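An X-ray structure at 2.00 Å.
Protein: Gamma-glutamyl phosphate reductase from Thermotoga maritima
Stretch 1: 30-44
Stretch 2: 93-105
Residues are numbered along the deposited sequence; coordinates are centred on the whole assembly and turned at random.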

# COMPACT_ATOMS: atom_id res chain seq x y z
N LEU A 30 -13.40 1.48 21.33
CA LEU A 30 -12.40 2.25 20.60
C LEU A 30 -13.03 3.29 19.64
O LEU A 30 -12.54 4.40 19.55
CB LEU A 30 -11.46 1.34 19.81
CG LEU A 30 -10.43 1.97 18.89
CD1 LEU A 30 -9.50 2.96 19.65
CD2 LEU A 30 -9.63 0.89 18.23
N ARG A 31 -14.13 2.93 18.98
CA ARG A 31 -14.69 3.76 17.91
C ARG A 31 -15.11 5.14 18.44
O ARG A 31 -15.18 6.10 17.68
CB ARG A 31 -15.86 3.06 17.25
CG ARG A 31 -17.16 2.99 18.04
CD ARG A 31 -18.15 1.99 17.54
NE ARG A 31 -19.31 1.88 18.41
CZ ARG A 31 -20.40 2.62 18.29
NH1 ARG A 31 -20.51 3.55 17.33
NH2 ARG A 31 -21.36 2.46 19.17
N ASN A 32 -15.34 5.23 19.75
CA ASN A 32 -15.75 6.49 20.37
C ASN A 32 -14.73 7.11 21.31
O ASN A 32 -15.02 8.09 21.94
CB ASN A 32 -17.09 6.30 21.10
CG ASN A 32 -18.27 6.23 20.14
OD1 ASN A 32 -19.04 5.31 20.22
ND2 ASN A 32 -18.40 7.19 19.26
N ALA A 33 -13.53 6.54 21.38
CA ALA A 33 -12.41 7.11 22.11
C ALA A 33 -12.01 8.45 21.53
O ALA A 33 -12.02 8.65 20.30
CB ALA A 33 -11.20 6.14 22.06
N THR A 34 -11.63 9.39 22.39
CA THR A 34 -11.09 10.67 21.92
C THR A 34 -9.73 10.44 21.29
O THR A 34 -9.05 9.45 21.61
CB THR A 34 -10.90 11.66 23.06
OG1 THR A 34 -10.03 11.08 24.07
CG2 THR A 34 -12.23 11.97 23.77
N THR A 35 -9.32 11.35 20.45
CA THR A 35 -7.99 11.26 19.88
C THR A 35 -6.95 11.28 20.98
O THR A 35 -5.95 10.64 20.86
CB THR A 35 -7.72 12.39 18.94
OG1 THR A 35 -8.87 12.58 18.11
CG2 THR A 35 -6.54 12.06 17.99
N ARG A 36 -7.18 12.05 22.04
CA ARG A 36 -6.23 12.10 23.15
C ARG A 36 -5.94 10.71 23.72
O ARG A 36 -4.78 10.36 23.90
CB ARG A 36 -6.72 13.01 24.29
CG ARG A 36 -5.75 13.09 25.47
CD ARG A 36 -6.24 14.05 26.55
NE ARG A 36 -6.10 15.42 26.06
CZ ARG A 36 -6.34 16.53 26.77
NH1 ARG A 36 -6.78 16.46 28.01
NH2 ARG A 36 -6.14 17.71 26.21
N GLU A 37 -6.99 9.92 23.97
CA GLU A 37 -6.84 8.56 24.47
C GLU A 37 -6.15 7.63 23.45
O GLU A 37 -5.28 6.85 23.83
CB GLU A 37 -8.19 7.98 24.93
CG GLU A 37 -8.08 6.81 25.90
CD GLU A 37 -7.47 7.18 27.24
OE1 GLU A 37 -7.51 8.37 27.63
OE2 GLU A 37 -6.90 6.28 27.89
N LYS A 38 -6.47 7.76 22.16
CA LYS A 38 -5.87 6.92 21.14
C LYS A 38 -4.37 7.28 20.97
O LYS A 38 -3.54 6.39 20.86
CB LYS A 38 -6.64 6.98 19.79
CG LYS A 38 -8.15 6.63 19.89
CD LYS A 38 -8.88 6.64 18.53
CE LYS A 38 -9.10 8.04 17.98
NZ LYS A 38 -9.86 8.10 16.73
N ASN A 39 -4.05 8.56 20.97
CA ASN A 39 -2.67 9.05 20.94
C ASN A 39 -1.85 8.59 22.18
O ASN A 39 -0.66 8.28 22.07
CB ASN A 39 -2.60 10.56 20.90
CG ASN A 39 -2.92 11.14 19.55
OD1 ASN A 39 -3.00 10.43 18.52
ND2 ASN A 39 -3.14 12.48 19.52
N LYS A 40 -2.49 8.58 23.33
CA LYS A 40 -1.87 8.08 24.57
C LYS A 40 -1.50 6.59 24.42
O LYS A 40 -0.37 6.19 24.73
CB LYS A 40 -2.81 8.24 25.76
CG LYS A 40 -2.16 8.07 27.12
CD LYS A 40 -3.20 8.00 28.23
CE LYS A 40 -2.58 7.43 29.54
NZ LYS A 40 -3.49 7.54 30.72
N ALA A 41 -2.44 5.79 23.90
CA ALA A 41 -2.20 4.37 23.60
C ALA A 41 -1.01 4.17 22.63
O ALA A 41 -0.18 3.32 22.88
CB ALA A 41 -3.42 3.70 23.05
N ILE A 42 -0.94 4.98 21.58
CA ILE A 42 0.10 4.89 20.56
C ILE A 42 1.45 5.33 21.12
O ILE A 42 2.48 4.74 20.80
CB ILE A 42 -0.31 5.67 19.27
CG1 ILE A 42 -1.56 5.03 18.65
CG2 ILE A 42 0.83 5.70 18.26
CD1 ILE A 42 -2.16 5.78 17.53
N LYS A 43 1.44 6.34 21.99
CA LYS A 43 2.64 6.77 22.67
C LYS A 43 3.17 5.66 23.59
O LYS A 43 4.38 5.40 23.63
CB LYS A 43 2.36 8.05 23.49
CG LYS A 43 3.51 8.55 24.35
CD LYS A 43 4.74 8.86 23.50
CE LYS A 43 5.63 9.98 24.07
NZ LYS A 43 6.72 10.33 23.06
N LYS A 44 2.26 5.05 24.36
CA LYS A 44 2.61 3.92 25.19
C LYS A 44 3.11 2.72 24.37
O LYS A 44 3.98 1.96 24.87
CB LYS A 44 1.45 3.51 26.11
CG LYS A 44 1.26 4.56 27.20
CD LYS A 44 0.02 4.42 28.02
CE LYS A 44 0.16 5.26 29.32
NZ LYS A 44 1.25 4.76 30.21
N ALA A 93 7.43 5.62 13.52
CA ALA A 93 6.11 5.46 12.92
C ALA A 93 5.00 5.83 13.91
O ALA A 93 4.09 6.56 13.56
CB ALA A 93 5.89 4.02 12.40
N CYS A 94 5.11 5.38 15.15
CA CYS A 94 4.17 5.80 16.20
C CYS A 94 4.10 7.33 16.33
O CYS A 94 3.01 7.92 16.40
CB CYS A 94 4.56 5.21 17.55
SG CYS A 94 4.46 3.42 17.66
N GLU A 95 5.26 7.99 16.34
CA GLU A 95 5.34 9.43 16.53
C GLU A 95 4.72 10.14 15.32
O GLU A 95 4.03 11.13 15.45
CB GLU A 95 6.80 9.86 16.79
CG GLU A 95 7.39 9.33 18.11
CD GLU A 95 8.93 9.47 18.21
OE1 GLU A 95 9.51 9.90 17.20
OE2 GLU A 95 9.56 9.16 19.28
N THR A 96 4.93 9.60 14.13
CA THR A 96 4.31 10.17 12.93
C THR A 96 2.79 10.10 13.02
O THR A 96 2.11 11.12 12.83
CB THR A 96 4.82 9.43 11.67
OG1 THR A 96 6.22 9.68 11.53
CG2 THR A 96 4.24 10.01 10.38
N VAL A 97 2.26 8.93 13.38
CA VAL A 97 0.82 8.71 13.47
C VAL A 97 0.19 9.60 14.57
O VAL A 97 -0.86 10.19 14.34
CB VAL A 97 0.48 7.16 13.62
CG1 VAL A 97 -0.95 6.92 13.91
CG2 VAL A 97 0.86 6.43 12.30
N ILE A 98 0.83 9.70 15.73
CA ILE A 98 0.35 10.58 16.78
C ILE A 98 0.18 12.01 16.24
O ILE A 98 -0.78 12.66 16.56
CB ILE A 98 1.30 10.56 17.98
CG1 ILE A 98 1.19 9.26 18.76
CG2 ILE A 98 1.02 11.70 18.95
CD1 ILE A 98 2.41 8.99 19.57
N GLY A 99 1.11 12.49 15.43
CA GLY A 99 1.01 13.84 14.89
C GLY A 99 0.00 14.06 13.78
O GLY A 99 -0.31 15.19 13.51
N LEU A 100 -0.51 13.01 13.15
CA LEU A 100 -1.49 13.13 12.08
C LEU A 100 -2.87 13.54 12.61
O LEU A 100 -3.22 13.22 13.73
CB LEU A 100 -1.62 11.80 11.31
CG LEU A 100 -0.34 11.30 10.60
CD1 LEU A 100 -0.52 9.93 9.98
CD2 LEU A 100 0.07 12.34 9.53
N LYS A 101 -3.66 14.24 11.80
CA LYS A 101 -5.02 14.62 12.19
C LYS A 101 -5.92 13.38 12.20
O LYS A 101 -5.86 12.53 11.30
CB LYS A 101 -5.62 15.71 11.26
N ASP A 102 -6.73 13.27 13.23
CA ASP A 102 -7.69 12.20 13.37
C ASP A 102 -8.81 12.46 12.36
O ASP A 102 -9.44 13.49 12.45
CB ASP A 102 -8.23 12.23 14.81
CG ASP A 102 -9.07 11.04 15.16
OD1 ASP A 102 -9.52 10.29 14.25
OD2 ASP A 102 -9.35 10.78 16.36
N PRO A 103 -9.08 11.54 11.44
CA PRO A 103 -10.18 11.77 10.48
C PRO A 103 -11.56 11.54 11.12
O PRO A 103 -12.56 12.01 10.60
CB PRO A 103 -9.92 10.73 9.38
CG PRO A 103 -9.32 9.54 10.11
CD PRO A 103 -8.43 10.22 11.19
N VAL A 104 -11.60 10.85 12.25
CA VAL A 104 -12.86 10.54 12.89
C VAL A 104 -13.58 11.81 13.38
O VAL A 104 -12.98 12.62 14.07
CB VAL A 104 -12.69 9.55 14.08
CG1 VAL A 104 -14.05 9.33 14.80
CG2 VAL A 104 -12.14 8.19 13.60
N GLY A 105 -14.87 11.91 13.07
CA GLY A 105 -15.63 13.11 13.37
C GLY A 105 -15.53 14.26 12.38
O GLY A 105 -16.25 15.23 12.58
O HOH W 1 -3.98 13.91 16.79

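A single carboxylate oxygen, OD2 of Asp102, carries all the direct polar bonding between these two stretches. Asp102 OD2 accepts a hydrogen bond from Thr35 OG1 at 2.6 Å and another from Lys38 NZ at 2.8 Å, the latter part of a salt bridge, so one helical turn of the first stretch supplies both donors. Thr35 points its short side chain toward the partner from the first turn of its helix; Lys38 starts sideways, and its side chain, bent at chi3 (-73°), brings the ammonium in. The other oxygen is turned back on its own loop, where Val104 N donates to Asp102 OD1 at 2.9 Å, helping to fix the carboxylate.

The example illustrates how a polar clasp at one end can accompany apolar packing along antiparallel helices, here with axes inclined at 170° and approaching to 9.2 Å. Ile42, buried and directed toward the second helix, lies at the centre of that packing: its CG2 meets Ile98 CG1 at 3.6 Å and Cys94 CB at 3.8 Å, while its CD1 reaches Val97 CG1 at 4.0 Å. Branched aliphatic chains suit this site because they fill space in several directions. Between the two regions, a water accepts from Asn39 ND2 and donates to Leu100 O, both at 3.2 Å, bridging helix and loop.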